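Side-chain contacts in mevalonate kinase, putative (Leishmania major, PDB 2HFS), which probably catalyses the ATP-dependent phosphorylation of (R)-mevalonate to (R)-5-phosphomevalonate, an early step of isoprenoid and sterol biosynthesis: residues Q213-P216 with V217-K220; L222-N225 with Y226-I229. All blocks are in the same frame, centred on the assembly; numbering follows the deposited sequence.

Contact 1: residues Q213-P216 with V217-K220; sequences QQQP and VQFK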
loop_
_atom_site.group_PDB
_atom_site.type_symbol
_atom_site.label_atom_id
_atom_site.label_comp_id
_atom_site.label_asym_id
_atom_site.label_seq_id
_atom_site.Cartn_x
_atom_site.Cartn_y
_atom_site.Cartn_z
ATOM N N GLN A 213 7.727 -10.265 -24.407
ATOM C CA GLN A 213 8.169 -11.375 -25.293
ATOM C C GLN A 213 7.589 -11.311 -26.701
ATOM O O GLN A 213 8.218 -11.764 -27.659
ATOM C CB GLN A 213 7.798 -12.734 -24.699
ATOM C CG GLN A 213 8.618 -13.185 -23.514
ATOM C CD GLN A 213 8.311 -14.629 -23.153
ATOM O OE1 GLN A 213 7.177 -14.958 -22.814
ATOM N NE2 GLN A 213 9.315 -15.487 -23.233
ATOM N N GLN A 214 6.378 -10.780 -26.830
ATOM C CA GLN A 214 5.739 -10.714 -28.133
ATOM C C GLN A 214 6.107 -9.440 -28.874
ATOM O O GLN A 214 6.075 -9.419 -30.100
ATOM C CB GLN A 214 4.221 -10.844 -28.011
ATOM C CG GLN A 214 3.778 -12.181 -27.480
ATOM C CD GLN A 214 2.283 -12.284 -27.271
ATOM O OE1 GLN A 214 1.744 -13.394 -27.186
ATOM N NE2 GLN A 214 1.606 -11.137 -27.157
ATOM N N GLN A 215 6.475 -8.399 -28.126
ATOM C CA GLN A 215 6.752 -7.073 -28.684
ATOM C C GLN A 215 7.939 -6.438 -27.972
ATOM O O GLN A 215 7.776 -5.455 -27.234
ATOM C CB GLN A 215 5.542 -6.172 -28.484
ATOM C CG GLN A 215 4.235 -6.760 -28.973
ATOM C CD GLN A 215 3.116 -5.752 -28.938
ATOM O OE1 GLN A 215 2.107 -5.961 -28.258
ATOM N NE2 GLN A 215 3.289 -4.654 -29.659
ATOM N N PRO A 216 9.129 -7.002 -28.145
ATOM C CA PRO A 216 10.291 -6.515 -27.419
ATOM C C PRO A 216 10.572 -5.052 -27.737
ATOM O O PRO A 216 10.934 -4.287 -26.833
ATOM C CB PRO A 216 11.427 -7.409 -27.928
ATOM C CG PRO A 216 10.744 -8.592 -28.485
ATOM C CD PRO A 216 9.466 -8.119 -29.042
ATOM N N VAL A 217 10.422 -4.658 -29.005
ATOM C CA VAL A 217 10.737 -3.279 -29.373
ATOM C C VAL A 217 9.661 -2.301 -28.905
ATOM O O VAL A 217 10.006 -1.207 -28.463
ATOM C CB VAL A 217 11.056 -3.061 -30.879
ATOM C CG1 VAL A 217 11.427 -1.593 -31.129
ATOM C CG2 VAL A 217 12.210 -3.951 -31.316
ATOM N N GLN A 218 8.385 -2.682 -28.988
ATOM C CA GLN A 218 7.331 -1.773 -28.525
ATOM C C GLN A 218 7.416 -1.609 -27.020
ATOM O O GLN A 218 7.382 -0.476 -26.516
ATOM C CB GLN A 218 5.916 -2.197 -28.942
ATOM C CG GLN A 218 4.907 -1.030 -28.746
ATOM C CD GLN A 218 3.451 -1.333 -29.137
ATOM O OE1 GLN A 218 3.184 -1.961 -30.161
ATOM N NE2 GLN A 218 2.514 -0.843 -28.331
ATOM N N PHE A 219 7.550 -2.730 -26.308
ATOM C CA PHE A 219 7.662 -2.694 -24.859
ATOM C C PHE A 219 8.837 -1.812 -24.402
ATOM O O PHE A 219 8.662 -0.930 -23.566
ATOM C CB PHE A 219 7.725 -4.087 -24.236
ATOM C CG PHE A 219 7.647 -4.065 -22.740
ATOM C CD1 PHE A 219 8.773 -3.784 -21.973
ATOM C CD2 PHE A 219 6.431 -4.284 -22.090
ATOM C CE1 PHE A 219 8.690 -3.736 -20.580
ATOM C CE2 PHE A 219 6.349 -4.236 -20.702
ATOM C CZ PHE A 219 7.479 -3.967 -19.956
ATOM N N LYS A 220 10.012 -2.029 -24.981
ATOM C CA LYS A 220 11.176 -1.217 -24.666
ATOM C C LYS A 220 10.875 0.256 -24.890
ATOM O O LYS A 220 11.332 1.108 -24.130
ATOM C CB LYS A 220 12.397 -1.654 -25.493
ATOM C CG LYS A 220 13.646 -0.808 -25.267
ATOM C CD LYS A 220 14.128 -0.808 -23.815
ATOM C CE LYS A 220 15.495 -0.123 -23.708
ATOM N NZ LYS A 220 15.848 0.185 -22.298
#

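Contact 2: residues L222-N225 with Y226-I229; sequences LYDN and YTHI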
loop_
_atom_site.group_PDB
_atom_site.type_symbol
_atom_site.label_atom_id
_atom_site.label_comp_id
_atom_site.label_asym_id
_atom_site.label_seq_id
_atom_site.Cartn_x
_atom_site.Cartn_y
_atom_site.Cartn_z
ATOM N N LEU A 222 7.852 1.750 -24.516
ATOM C CA LEU A 222 7.009 2.158 -23.373
ATOM C C LEU A 222 7.784 2.237 -22.056
ATOM O O LEU A 222 7.540 3.117 -21.221
ATOM C CB LEU A 222 5.834 1.192 -23.214
ATOM C CG LEU A 222 4.985 0.991 -24.460
ATOM C CD1 LEU A 222 3.843 -0.004 -24.193
ATOM C CD2 LEU A 222 4.462 2.346 -24.976
ATOM N N TYR A 223 8.690 1.286 -21.868
ATOM C CA TYR A 223 9.579 1.257 -20.714
ATOM C C TYR A 223 10.466 2.505 -20.640
ATOM O O TYR A 223 10.638 3.092 -19.568
ATOM C CB TYR A 223 10.459 0.004 -20.772
ATOM C CG TYR A 223 11.445 -0.060 -19.636
ATOM C CD1 TYR A 223 12.719 0.489 -19.762
ATOM C CD2 TYR A 223 11.092 -0.643 -18.420
ATOM C CE1 TYR A 223 13.627 0.447 -18.701
ATOM C CE2 TYR A 223 11.993 -0.697 -17.363
ATOM C CZ TYR A 223 13.253 -0.151 -17.508
ATOM O OH TYR A 223 14.133 -0.208 -16.455
ATOM N N ASP A 224 11.051 2.918 -21.762
ATOM C CA ASP A 224 11.938 4.083 -21.701
ATOM C C ASP A 224 11.101 5.332 -21.498
ATOM O O ASP A 224 11.489 6.233 -20.758
ATOM C CB ASP A 224 12.783 4.229 -22.958
ATOM C CG ASP A 224 13.816 3.132 -23.105
ATOM O OD1 ASP A 224 14.264 2.558 -22.085
ATOM O OD2 ASP A 224 14.232 2.794 -24.231
ATOM N N ASN A 225 9.945 5.352 -22.154
ATOM C CA ASN A 225 8.948 6.396 -21.966
ATOM C C ASN A 225 8.648 6.539 -20.485
ATOM O O ASN A 225 8.532 7.655 -19.977
ATOM C CB ASN A 225 7.665 6.071 -22.754
ATOM C CG ASN A 225 7.826 6.305 -24.272
ATOM O OD1 ASN A 225 8.861 6.798 -24.733
ATOM N ND2 ASN A 225 6.798 5.954 -25.043
ATOM N N TYR A 226 8.547 5.401 -19.798
ATOM C CA TYR A 226 8.363 5.419 -18.343
ATOM C C TYR A 226 9.515 6.051 -17.557
ATOM O O TYR A 226 9.289 6.890 -16.672
ATOM C CB TYR A 226 7.993 4.051 -17.746
ATOM C CG TYR A 226 7.894 4.211 -16.250
ATOM C CD1 TYR A 226 8.933 3.770 -15.405
ATOM C CD2 TYR A 226 6.825 4.929 -15.679
ATOM C CE1 TYR A 226 8.874 3.978 -14.021
ATOM C CE2 TYR A 226 6.762 5.153 -14.296
ATOM C CZ TYR A 226 7.789 4.683 -13.477
ATOM O OH TYR A 226 7.716 4.913 -12.125
ATOM N N THR A 227 10.743 5.636 -17.860
ATOM C CA THR A 227 11.927 6.118 -17.142
ATOM C C THR A 227 12.054 7.642 -17.207
ATOM O O THR A 227 12.432 8.263 -16.225
ATOM C CB THR A 227 13.224 5.423 -17.612
ATOM O OG1 THR A 227 13.413 5.636 -19.021
ATOM C CG2 THR A 227 13.112 3.910 -17.446
ATOM N N HIS A 228 11.704 8.241 -18.352
ATOM C CA HIS A 228 11.657 9.700 -18.449
ATOM C C HIS A 228 10.626 10.324 -17.493
ATOM O O HIS A 228 10.928 11.323 -16.825
ATOM C CB HIS A 228 11.442 10.175 -19.898
ATOM C CG HIS A 228 11.535 11.664 -20.058
ATOM N ND1 HIS A 228 12.550 12.413 -19.495
ATOM C CD2 HIS A 228 10.744 12.543 -20.721
ATOM C CE1 HIS A 228 12.376 13.689 -19.799
ATOM N NE2 HIS A 228 11.285 13.794 -20.537
ATOM N N ILE A 229 9.438 9.731 -17.398
ATOM C CA ILE A 229 8.398 10.261 -16.505
ATOM C C ILE A 229 8.830 10.222 -15.036
ATOM O O ILE A 229 8.668 11.214 -14.323
ATOM C CB ILE A 229 7.035 9.541 -16.719
ATOM C CG1 ILE A 229 6.454 9.895 -18.095
ATOM C CG2 ILE A 229 6.022 9.932 -15.630
ATOM C CD1 ILE A 229 5.349 8.988 -18.529
HETATM O O HOH W 1 15.519 4.115 -19.890
#

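Contact 1: residues Q213-P216 with V217-K220
Gln215 and Gln218 run side by side at the start of helix 216-239, and their amides meet at the ends: NE2 of Gln215 lies 2.7 Å from OE1 of Gln218. The hydrogen bond is weak despite that distance, because it is strongly bent at the hydrogen (117°). The two amide planes stand almost perpendicular, 88° apart. Behind the amides the chains touch through their CB atoms, 4.0 Å from Gln215 to Gln218. A chi1 of -165° puts CG of Gln218 anti to its backbone N, and the extended chain runs alongside that of Gln215, so that the amides come together at the outer end. Behind the pair lies the break between two helices: Gln215 has left the helical conformation of helix 201-214 and stands at the N-cap position of the next. O of Gln215 takes the N-H of Phe219 at 2.9 Å in a nearly straight bond, and O of Pro216 takes N of Lys220 at 3.1 Å. Farther out, Phe219 packs on Val208 and Lys212 and meets the ring of His32, while Gln218 touches Met211. The main-chain bonds therefore carry the directional hold on this first turn, and the bent amide pair adds a weaker polar clasp at the surface.

Contact 2: residues L222-N225 with Y226-I229
Thr227 closes back on the preceding turn of helix 216-239 through Asp224 and Tyr223, a local i to i+3 and i to i+4 contact in the C-terminal part of this GHMP kinase. OG1 of Thr227 gives its hydrogen to O of Asp224 at 2.7 Å, coming in from the side of the carbonyl with a C=O...O angle of 117°. O of Asp224 also accepts the N-H of His228 at 3.1 Å, so two donors grip it. The torsion of Thr227 makes this possible: chi1 of 58° sets OG1 between the backbone N and the carbonyl carbon, facing back down the helix. Its methyl then leans obliquely on the Tyr223 ring, with CG2 of Thr227 3.7 Å from CE1 of Tyr223.

The tightly packed side belongs to Leu222, Tyr226 and Ile229. N of Tyr226 bonds to O of Leu222 at 2.9 Å; the Tyr226 ring lies nearly parallel to that of Phe29, and its OH is hydrogen-bonded to O of Glu35. Ile229 settles on Ala251 and Leu255 of helix 242-258 and on Phe25, while Leu222 reaches Gln258. The helical bond from N of Ile229 to O of Asn225 is weak, at 3.4 Å.

The more exposed side is polar: Asp224 forms a salt bridge with Lys220, and its OD1 lies at the edge of the Tyr223 ring, in the ring plane. One water ties this side together, donating to OD1 of Asp224 at 3.0 Å and to OG1 of Thr227 at 2.7 Å.

Both contacts lie on helix 216-239, one after the other along the chain, with centres about 13 Å apart. Contact 1 is a surface contact at the join between helices 201-214 and 216-239, its centre about 29 Å from the centre of the chain, whereas contact 2 is partly buried, its centre about 23 Å away. Their chemistry follows that difference. The first rests on the opening main-chain bonds of the helix and a weak side-chain amide pair; the second adds aromatic and aliphatic packing against helix 242-258 and strand 17-25, with water on its polar flank. A salt bridge from Lys220 to Asp224 joins the two, and His32 touches both Phe219 and Tyr223.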